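Side-chain contacts in nematode fatty acid retinoid binding protein (Necator americanus, PDB 4XCP), which binds lipids, here holding palmitic acid within an all-helical fold, and is probably, like its nematode relatives, a secreted carrier of fatty acids and retinol: residues 100-103 / 104-108; 44-47 / 48-52; 23-26 / 27-30; 134-137 / 138-141. All coordinates share one frame; numbering follows the deposited sequence.

Interaction 1: 100-103 / 104-108; sequences AEKS and IEIAR. With PLM (palmitic acid), chain C.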
loop_
_atom_site.group_PDB
_atom_site.type_symbol
_atom_site.label_atom_id
_atom_site.label_comp_id
_atom_site.label_asym_id
_atom_site.label_seq_id
_atom_site.Cartn_x
_atom_site.Cartn_y
_atom_site.Cartn_z
ATOM N N ALA A 100 8.208 -0.045 7.999
ATOM C CA ALA A 100 6.929 -0.513 7.491
ATOM C C ALA A 100 5.863 0.575 7.626
ATOM O O ALA A 100 5.119 0.809 6.680
ATOM C CB ALA A 100 6.509 -1.775 8.227
ATOM N N GLU A 101 5.817 1.255 8.777
ATOM C CA GLU A 101 4.855 2.328 9.035
ATOM C C GLU A 101 5.110 3.565 8.169
ATOM O O GLU A 101 4.161 4.121 7.630
ATOM C CB GLU A 101 4.789 2.656 10.527
ATOM C CG GLU A 101 4.012 1.573 11.256
ATOM C CD GLU A 101 4.024 1.610 12.766
ATOM O OE1 GLU A 101 4.885 2.313 13.341
ATOM O OE2 GLU A 101 3.188 0.905 13.377
ATOM N N LYS A 102 6.384 3.931 7.954
ATOM C CA LYS A 102 6.725 5.029 7.057
ATOM C C LYS A 102 6.383 4.644 5.609
ATOM O O LYS A 102 5.820 5.465 4.895
ATOM C CB LYS A 102 8.205 5.439 7.207
ATOM C CG LYS A 102 8.609 6.653 6.350
ATOM C CD LYS A 102 7.927 7.954 6.772
ATOM C CE LYS A 102 7.928 8.960 5.656
ATOM N NZ LYS A 102 7.595 10.325 6.145
ATOM N N SER A 103 6.648 3.379 5.200
ATOM C CA SER A 103 6.327 2.899 3.841
ATOM C C SER A 103 4.821 2.959 3.563
ATOM O O SER A 103 4.401 3.325 2.464
ATOM C CB SER A 103 6.855 1.481 3.627
ATOM O OG SER A 103 8.266 1.532 3.754
ATOM N N ILE A 104 4.022 2.616 4.576
ATOM C CA ILE A 104 2.562 2.653 4.520
ATOM C C ILE A 104 2.068 4.084 4.372
ATOM O O ILE A 104 1.189 4.331 3.561
ATOM C CB ILE A 104 1.937 1.898 5.711
ATOM C CG1 ILE A 104 2.026 0.372 5.449
ATOM C CG2 ILE A 104 0.460 2.348 5.946
ATOM C CD1 ILE A 104 1.910 -0.512 6.694
ATOM N N GLU A 105 2.662 5.027 5.109
ATOM C CA GLU A 105 2.327 6.456 5.023
ATOM C C GLU A 105 2.559 6.969 3.577
ATOM O O GLU A 105 1.720 7.698 3.041
ATOM C CB GLU A 105 3.179 7.255 6.027
ATOM C CG GLU A 105 2.860 8.738 6.097
ATOM C CD GLU A 105 3.964 9.558 6.730
ATOM O OE1 GLU A 105 4.039 9.598 7.979
ATOM O OE2 GLU A 105 4.770 10.146 5.974
ATOM N N ILE A 106 3.684 6.549 2.948
ATOM C CA ILE A 106 4.046 6.937 1.579
ATOM C C ILE A 106 3.042 6.341 0.574
ATOM O O ILE A 106 2.531 7.062 -0.299
ATOM C CB ILE A 106 5.521 6.580 1.276
ATOM C CG1 ILE A 106 6.475 7.516 2.054
ATOM C CG2 ILE A 106 5.800 6.611 -0.236
ATOM C CD1 ILE A 106 7.965 7.103 2.092
ATOM N N ALA A 107 2.725 5.041 0.748
ATOM C CA ALA A 107 1.776 4.335 -0.099
ATOM C C ALA A 107 0.368 4.949 0.002
ATOM O O ALA A 107 -0.315 5.046 -1.014
ATOM C CB ALA A 107 1.751 2.849 0.247
ATOM N N ARG A 108 -0.030 5.419 1.203
ATOM C CA ARG A 108 -1.334 6.033 1.439
ATOM C C ARG A 108 -1.474 7.407 0.754
ATOM O O ARG A 108 -2.560 7.745 0.294
ATOM C CB ARG A 108 -1.669 6.091 2.941
ATOM C CG ARG A 108 -1.907 4.693 3.537
ATOM C CD ARG A 108 -3.020 4.658 4.558
ATOM N NE ARG A 108 -2.558 4.867 5.929
ATOM C CZ ARG A 108 -2.578 3.937 6.883
ATOM N NH1 ARG A 108 -2.989 2.703 6.613
ATOM N NH2 ARG A 108 -2.162 4.226 8.104
HETATM C C1 PLM C . -3.803 3.926 11.645
HETATM O O1 PLM C . -4.883 3.510 11.996
HETATM O O2 PLM C . -3.576 5.182 11.369
HETATM C C2 PLM C . -2.599 3.044 11.486
HETATM C C3 PLM C . -2.915 1.559 11.340
HETATM C C4 PLM C . -1.713 0.733 10.926
HETATM C C5 PLM C . -1.444 0.723 9.428
HETATM C C6 PLM C . -2.374 -0.176 8.627
HETATM C C7 PLM C . -1.833 -0.550 7.256
HETATM C C8 PLM C . -2.799 -1.329 6.377
HETATM C C9 PLM C . -2.962 -0.771 4.975
HETATM C CA PLM C . -4.018 -1.483 4.147
HETATM C CB PLM C . -5.461 -1.207 4.571
HETATM C CC PLM C . -5.949 0.210 4.308
HETATM C CD PLM C . -7.455 0.340 4.398
HETATM C CE PLM C . -8.008 1.742 4.140
HETATM C CF PLM C . -9.177 1.800 3.150
HETATM C CG PLM C . -10.430 2.434 3.707
#
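Lys102 reaches forward over Ile106 and Glu105, its CE lying 4.0 Å from Ile106 CD1 while its ammonium NZ meets Glu105 OE2 at 2.8 Å in a salt bridge. The lysine CG stands anti to the backbone N (chi1 -176°), and a bend at chi2 then carries CD, CE and NZ obliquely across the next turn. NZ approaches OE2 on its syn side but 32° out of the carboxylate plane. The i to i+3 pair rides on the main-chain bonding of the helix, with Ile106 N donating to Lys102 O at 3.1 Å. Ser103 folds back: its hydroxyl is bonded to Phe99 O one turn earlier. A different side of the helix meets the fatty acid. Ile104 CG2 sits 3.5 Å above the centre of the Arg108 guanidinium, and Ile104 CD1 comes within 3.8 Å of palmitic acid C7. Arg108 NH1 lies 3.5 Å from the same carbon, so the guanidinium borders the alkyl chain. Ile106 and Ser103 pack on helix 122-138, and Ile104 on helix 72-90. An i to i+3 salt bridge on the solvent side, with Ile104 and the Arg108 guanidinium beside the ligand, typifies a helix lining a lipid-binding cavity.

Interaction 2: 44-47 / 48-52; sequences DKTV and LKEVF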
loop_
_atom_site.group_PDB
_atom_site.type_symbol
_atom_site.label_atom_id
_atom_site.label_comp_id
_atom_site.label_asym_id
_atom_site.label_seq_id
_atom_site.Cartn_x
_atom_site.Cartn_y
_atom_site.Cartn_z
ATOM N N ASP A 44 -17.865 -0.889 -6.272
ATOM C CA ASP A 44 -16.843 -0.931 -5.209
ATOM C C ASP A 44 -16.044 0.382 -5.166
ATOM O O ASP A 44 -15.865 0.956 -4.099
ATOM C CB ASP A 44 -15.858 -2.103 -5.429
ATOM C CG ASP A 44 -16.402 -3.491 -5.110
ATOM O OD1 ASP A 44 -17.371 -3.588 -4.319
ATOM O OD2 ASP A 44 -15.865 -4.485 -5.667
ATOM N N LYS A 45 -15.574 0.837 -6.343
ATOM C CA LYS A 45 -14.796 2.065 -6.545
ATOM C C LYS A 45 -15.589 3.305 -6.141
ATOM O O LYS A 45 -15.017 4.197 -5.532
ATOM C CB LYS A 45 -14.373 2.181 -8.012
ATOM C CG LYS A 45 -13.311 1.160 -8.421
ATOM C CD LYS A 45 -13.355 1.149 -9.930
ATOM C CE LYS A 45 -12.349 0.312 -10.615
ATOM N NZ LYS A 45 -12.464 0.551 -12.084
ATOM N N THR A 46 -16.908 3.349 -6.453
ATOM C CA THR A 46 -17.753 4.472 -6.043
ATOM C C THR A 46 -17.782 4.568 -4.518
ATOM O O THR A 46 -17.596 5.655 -3.965
ATOM C CB THR A 46 -19.161 4.335 -6.615
ATOM O OG1 THR A 46 -19.045 4.525 -8.013
ATOM C CG2 THR A 46 -20.143 5.373 -6.024
ATOM N N VAL A 47 -18.018 3.425 -3.850
ATOM C CA VAL A 47 -18.130 3.361 -2.396
ATOM C C VAL A 47 -16.790 3.724 -1.713
ATOM O O VAL A 47 -16.800 4.491 -0.745
ATOM C CB VAL A 47 -18.747 2.012 -1.936
ATOM C CG1 VAL A 47 -18.727 1.873 -0.417
ATOM C CG2 VAL A 47 -20.191 1.895 -2.445
ATOM N N LEU A 48 -15.651 3.267 -2.272
ATOM C CA LEU A 48 -14.328 3.609 -1.728
ATOM C C LEU A 48 -14.067 5.111 -1.824
ATOM O O LEU A 48 -13.649 5.729 -0.837
ATOM C CB LEU A 48 -13.203 2.798 -2.409
ATOM C CG LEU A 48 -13.187 1.290 -2.084
ATOM C CD1 LEU A 48 -12.216 0.555 -2.987
ATOM C CD2 LEU A 48 -12.841 1.024 -0.603
ATOM N N LYS A 49 -14.373 5.697 -2.984
ATOM C CA LYS A 49 -14.234 7.125 -3.242
ATOM C C LYS A 49 -15.135 7.944 -2.297
ATOM O O LYS A 49 -14.658 8.911 -1.699
ATOM C CB LYS A 49 -14.549 7.429 -4.719
ATOM C CG LYS A 49 -14.427 8.905 -5.103
ATOM C CD LYS A 49 -14.695 9.107 -6.578
ATOM C CE LYS A 49 -14.624 10.563 -6.990
ATOM N NZ LYS A 49 -13.235 11.100 -6.956
ATOM N N GLU A 50 -16.415 7.546 -2.144
ATOM C CA GLU A 50 -17.355 8.242 -1.238
ATOM C C GLU A 50 -16.879 8.188 0.225
ATOM O O GLU A 50 -16.948 9.192 0.922
ATOM C CB GLU A 50 -18.776 7.652 -1.348
ATOM C CG GLU A 50 -19.479 8.063 -2.622
ATOM C CD GLU A 50 -20.757 7.308 -2.914
ATOM O OE1 GLU A 50 -21.019 6.282 -2.251
ATOM O OE2 GLU A 50 -21.456 7.697 -3.870
ATOM N N VAL A 51 -16.398 7.019 0.687
ATOM C CA VAL A 51 -15.864 6.890 2.048
ATOM C C VAL A 51 -14.623 7.806 2.190
ATOM O O VAL A 51 -14.532 8.558 3.147
ATOM C CB VAL A 51 -15.576 5.410 2.449
ATOM C CG1 VAL A 51 -14.785 5.329 3.765
ATOM C CG2 VAL A 51 -16.878 4.629 2.572
ATOM N N PHE A 52 -13.701 7.768 1.225
ATOM C CA PHE A 52 -12.508 8.607 1.281
ATOM C C PHE A 52 -12.891 10.101 1.351
ATOM O O PHE A 52 -12.352 10.839 2.181
ATOM C CB PHE A 52 -11.545 8.339 0.098
ATOM C CG PHE A 52 -10.371 9.307 0.116
ATOM C CD1 PHE A 52 -9.271 9.079 0.944
ATOM C CD2 PHE A 52 -10.407 10.486 -0.624
ATOM C CE1 PHE A 52 -8.206 10.003 1.002
ATOM C CE2 PHE A 52 -9.332 11.397 -0.585
ATOM C CZ PHE A 52 -8.244 11.146 0.233
#
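A chi1 of -69° puts Thr46 OG1 beside the backbone N and leaves CG2 anti to it, and Glu50, with chi1 -74° and an extended chain beyond CG, lies alongside pointing the same way. The methyl rests against the carboxylate, Thr46 CG2 to Glu50 OE2 3.4 Å, while Glu50 CG packs 3.3 Å from Thr46 O. The contact is one of shape: the charge of Glu50 is met elsewhere, by a salt bridge from OE1 to Lys70. Beneath the pair, Glu50 N donates to Thr46 O at 2.9 Å. On the next ridge Val51 CG2 comes within 3.3 Å of Val47 O, whereas the valine methyls themselves meet more loosely, Val47 CG1 to Val51 CG2 4.5 Å. Leu48 bends back over the preceding turn, its CG 3.4 Å from Asp44 O, the carbonyl that also accepts Leu48 N. The lysines reach out to distant main-chain carbonyls, Lys45 NZ to Phe16 O and Lys49 NZ to Tyr115 O. Leu48 faces a bound palmitic acid and packs on Leu67 of helix 60-70, Leu74 of helix 72-90 and Tyr115 of helix 94-115. Val47 and Val51 also lie against helix 60-70, and Phe52 stacks on Tyr115, which places helix 42-53 among these three helices.

Interaction 3: 23-26 / 27-30; sequences ADYR and DLMP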
loop_
_atom_site.group_PDB
_atom_site.type_symbol
_atom_site.label_atom_id
_atom_site.label_comp_id
_atom_site.label_asym_id
_atom_site.label_seq_id
_atom_site.Cartn_x
_atom_site.Cartn_y
_atom_site.Cartn_z
ATOM N N ALA A 23 1.777 -1.117 -15.129
ATOM C CA ALA A 23 1.942 -2.561 -14.888
ATOM C C ALA A 23 3.222 -2.872 -14.072
ATOM O O ALA A 23 3.182 -3.716 -13.181
ATOM C CB ALA A 23 1.972 -3.315 -16.221
ATOM N N ASP A 24 4.326 -2.153 -14.338
ATOM C CA ASP A 24 5.590 -2.367 -13.634
ATOM C C ASP A 24 5.539 -1.853 -12.178
ATOM O O ASP A 24 6.325 -2.319 -11.355
ATOM C CB ASP A 24 6.815 -1.831 -14.425
ATOM C CG ASP A 24 6.763 -0.378 -14.884
ATOM O OD1 ASP A 24 5.664 0.226 -14.833
ATOM O OD2 ASP A 24 7.813 0.139 -15.346
ATOM N N TYR A 25 4.588 -0.957 -11.843
ATOM C CA TYR A 25 4.399 -0.533 -10.449
ATOM C C TYR A 25 3.507 -1.587 -9.774
ATOM O O TYR A 25 3.754 -1.938 -8.631
ATOM C CB TYR A 25 3.796 0.877 -10.330
ATOM C CG TYR A 25 3.552 1.308 -8.892
ATOM C CD1 TYR A 25 4.573 1.860 -8.122
ATOM C CD2 TYR A 25 2.302 1.151 -8.300
ATOM C CE1 TYR A 25 4.353 2.252 -6.801
ATOM C CE2 TYR A 25 2.068 1.537 -6.983
ATOM C CZ TYR A 25 3.092 2.103 -6.241
ATOM O OH TYR A 25 2.847 2.482 -4.949
ATOM N N ARG A 26 2.464 -2.081 -10.479
ATOM C CA ARG A 26 1.581 -3.150 -9.983
ATOM C C ARG A 26 2.411 -4.429 -9.693
ATOM O O ARG A 26 2.150 -5.108 -8.706
ATOM C CB ARG A 26 0.436 -3.424 -10.985
ATOM C CG ARG A 26 -0.767 -2.475 -10.813
ATOM C CD ARG A 26 -1.396 -2.044 -12.135
ATOM N NE ARG A 26 -1.665 -3.211 -12.920
ATOM C CZ ARG A 26 -1.648 -3.305 -14.239
ATOM N NH1 ARG A 26 -1.507 -2.220 -14.994
ATOM N NH2 ARG A 26 -1.853 -4.464 -14.816
ATOM N N ASP A 27 3.456 -4.700 -10.496
ATOM C CA ASP A 27 4.369 -5.843 -10.277
ATOM C C ASP A 27 5.164 -5.749 -8.955
ATOM O O ASP A 27 5.626 -6.776 -8.457
ATOM C CB ASP A 27 5.361 -5.988 -11.439
ATOM C CG ASP A 27 4.741 -6.508 -12.723
ATOM O OD1 ASP A 27 3.672 -7.131 -12.650
ATOM O OD2 ASP A 27 5.344 -6.302 -13.799
ATOM N N LEU A 28 5.297 -4.527 -8.385
ATOM C CA LEU A 28 6.012 -4.281 -7.124
ATOM C C LEU A 28 5.093 -4.490 -5.944
ATOM O O LEU A 28 5.556 -4.522 -4.801
ATOM C CB LEU A 28 6.535 -2.826 -7.074
ATOM C CG LEU A 28 7.499 -2.346 -8.170
ATOM C CD1 LEU A 28 7.894 -0.892 -7.921
ATOM C CD2 LEU A 28 8.762 -3.227 -8.253
HETATM N N MSE A 29 3.776 -4.570 -6.201
HETATM C CA MSE A 29 2.812 -4.727 -5.122
HETATM C C MSE A 29 2.623 -6.195 -4.777
HETATM O O MSE A 29 2.629 -7.035 -5.682
HETATM C CB MSE A 29 1.449 -4.116 -5.497
HETATM C CG MSE A 29 1.471 -2.615 -5.780
HETATM SE SE MSE A 29 -0.323 -2.057 -6.469
HETATM C CE MSE A 29 -1.401 -2.888 -5.138
ATOM N N PRO A 30 2.424 -6.537 -3.479
ATOM C CA PRO A 30 2.183 -7.948 -3.136
ATOM C C PRO A 30 0.912 -8.461 -3.822
ATOM O O PRO A 30 0.007 -7.653 -4.083
ATOM C CB PRO A 30 2.119 -7.972 -1.599
ATOM C CG PRO A 30 2.052 -6.594 -1.165
ATOM C CD PRO A 30 2.403 -5.664 -2.285
HETATM O O HOH W 1 1.431 -6.047 -13.581
#
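Helix 23-26 runs out into a type I beta turn from Arg26 to Met29, where Met29 N donates to Arg26 O at 3.0 Å from well above the carbonyl plane (63° out of it). The preceding Asp27 N still makes a helical bond to Ala23 O. A water molecule donates to both Ala23 O and Asp27 OD1, the latter at 2.7 Å, and so joins two acceptors that cannot bond to each other. Around the Tyr25 ring gather Leu28 and the selenomethionine Met29. Leu28 CD1 lies 4.3 Å from Tyr25 CD1. Met29 SE comes from the same side of the ring plane, 4.3 Å from Tyr25 CE2 and oblique to the ring, 58° off its normal; the bend at chi3 (49°) turns CE away from the ring, leaving selenium as the contact atom. Ala23 CA lies 3.5 Å above the Arg26 guanidinium plane, offset toward its rim, while NH1 bonds to Ile21 O and the group makes a cation-pi contact with Tyr18. Leu28 also packs on Val157 and Phe166. Tyr25 and Met29 both touch a bound palmitic acid, so this Met-aromatic pair contributes to the wall of the lipid site, from a turn between two helices that leads to Pro30, the N-cap residue of helix 31-39.

Interaction 4: 134-137 / 138-141; sequences KLYK and AMSD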
loop_
_atom_site.group_PDB
_atom_site.type_symbol
_atom_site.label_atom_id
_atom_site.label_comp_id
_atom_site.label_asym_id
_atom_site.label_seq_id
_atom_site.Cartn_x
_atom_site.Cartn_y
_atom_site.Cartn_z
ATOM N N LYS A 134 15.288 3.524 -0.481
ATOM C CA LYS A 134 16.318 4.250 0.272
ATOM C C LYS A 134 16.158 3.985 1.796
ATOM O O LYS A 134 17.146 3.695 2.473
ATOM C CB LYS A 134 16.212 5.761 -0.039
ATOM C CG LYS A 134 17.288 6.618 0.627
ATOM C CD LYS A 134 17.247 8.068 0.167
ATOM C CE LYS A 134 18.329 8.868 0.856
ATOM N NZ LYS A 134 18.018 10.320 0.883
ATOM N N LEU A 135 14.921 4.076 2.316
ATOM C CA LEU A 135 14.639 3.796 3.720
ATOM C C LEU A 135 14.924 2.316 4.053
ATOM O O LEU A 135 15.412 2.010 5.138
ATOM C CB LEU A 135 13.191 4.156 4.059
ATOM C CG LEU A 135 12.844 5.639 3.968
ATOM C CD1 LEU A 135 11.367 5.845 4.049
ATOM C CD2 LEU A 135 13.585 6.454 5.018
ATOM N N TYR A 136 14.630 1.411 3.112
ATOM C CA TYR A 136 14.900 -0.007 3.274
ATOM C C TYR A 136 16.415 -0.199 3.383
ATOM O O TYR A 136 16.877 -0.848 4.318
ATOM C CB TYR A 136 14.304 -0.823 2.112
ATOM C CG TYR A 136 14.708 -2.278 2.161
ATOM C CD1 TYR A 136 14.033 -3.182 2.981
ATOM C CD2 TYR A 136 15.815 -2.741 1.448
ATOM C CE1 TYR A 136 14.425 -4.513 3.064
ATOM C CE2 TYR A 136 16.208 -4.076 1.512
ATOM C CZ TYR A 136 15.510 -4.956 2.324
ATOM O OH TYR A 136 15.901 -6.264 2.411
ATOM N N LYS A 137 17.187 0.408 2.448
ATOM C CA LYS A 137 18.648 0.315 2.445
ATOM C C LYS A 137 19.268 0.984 3.666
ATOM O O LYS A 137 20.280 0.503 4.128
ATOM C CB LYS A 137 19.252 0.841 1.127
ATOM C CG LYS A 137 18.811 0.058 -0.116
ATOM C CD LYS A 137 19.413 -1.363 -0.184
ATOM C CE LYS A 137 18.940 -2.107 -1.412
ATOM N NZ LYS A 137 19.537 -3.461 -1.514
ATOM N N ALA A 138 18.611 2.012 4.247
ATOM C CA ALA A 138 19.084 2.709 5.458
ATOM C C ALA A 138 18.979 1.863 6.746
ATOM O O ALA A 138 19.590 2.224 7.748
ATOM C CB ALA A 138 18.336 4.024 5.638
HETATM N N MSE A 139 18.157 0.787 6.737
HETATM C CA MSE A 139 17.994 -0.115 7.894
HETATM C C MSE A 139 19.253 -0.961 8.081
HETATM O O MSE A 139 19.985 -1.188 7.110
HETATM C CB MSE A 139 16.833 -1.094 7.676
HETATM C CG MSE A 139 15.449 -0.480 7.905
HETATM SE SE MSE A 139 14.131 -1.864 8.248
HETATM C CE MSE A 139 14.006 -2.599 6.524
ATOM N N SER A 140 19.477 -1.464 9.311
ATOM C CA SER A 140 20.564 -2.404 9.579
ATOM C C SER A 140 20.177 -3.731 8.889
ATOM O O SER A 140 19.025 -3.910 8.508
ATOM C CB SER A 140 20.691 -2.667 11.084
ATOM O OG SER A 140 19.531 -3.312 11.598
ATOM N N ASP A 141 21.121 -4.659 8.762
ATOM C CA ASP A 141 20.861 -5.996 8.231
ATOM C C ASP A 141 19.832 -6.688 9.115
ATOM O O ASP A 141 18.977 -7.387 8.592
ATOM C CB ASP A 141 22.171 -6.814 8.240
ATOM C CG ASP A 141 23.067 -6.603 7.032
ATOM O OD1 ASP A 141 22.790 -5.680 6.232
ATOM O OD2 ASP A 141 24.058 -7.331 6.906
#
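Tyr136 and Met139, a selenomethionine, form the close-packed part of this helix end. Their side chains cross at about a right angle, and the terminal methyl CE of Met139 comes to Tyr136 CD1 at 3.6 Å and to CE1 at 4.0 Å. Tyr136 CG is anti to the backbone N (chi1 173°), while the chi3 bend of Met139 (-72°) turns CE back toward the ring. Both residues are buried: Phe158 stacks on the ring, Tyr136 OH is hydrogen-bonded to Glu159, and Met139 packs on Phe99 and Phe147. The other side is looser. Lys134, Lys137 and Ala138 are exposed, and Lys137 touches Lys144 of helix 141-150. Here contact is mostly through the main chain. Ala138 N donates to Lys134 O at 2.9 Å and only weakly to Leu135 O. Met139 N, in turn, is bonded to Tyr136 O at 3.2 Å, from 60° outside the carbonyl plane, and weakly to Leu135 O. Bonding thus shifts from i to i+4 toward i to i+3 as the chain approaches Ser140, whose OG caps Gly143 N and also bonds to Glu95. The chemistry is divided: apolar packing of the methyl against CD1 and CE1 joins Tyr136 to Met139, both also against Phe147, whereas the last N-H groups are taken up by carbonyls of the preceding turn and Ser140 serves the first turn of the next helix.

In the fold
Interactions 1 and 4 are joined directly, because helices 94-115 and 122-138 pack together through Leu135: its CD1 lies 3.7 Å from Lys102 CG and 4.1 Å from Ile106 CD1. The other pairs do not touch. Interaction 1 is the most central, about 7 Å from the chain centre, and interactions 2 and 4 occupy opposite sides of it with their centres about 35 Å apart. Interactions 1, 2 and 3 each border bound palmitic acid, contributing Ile104, Leu48 and Tyr25 respectively from three different helices. Although the centres of interactions 2 and 3 are about 22 Å apart, each touches a bound palmitic acid, so both contribute to the walls of the lipid-binding interior.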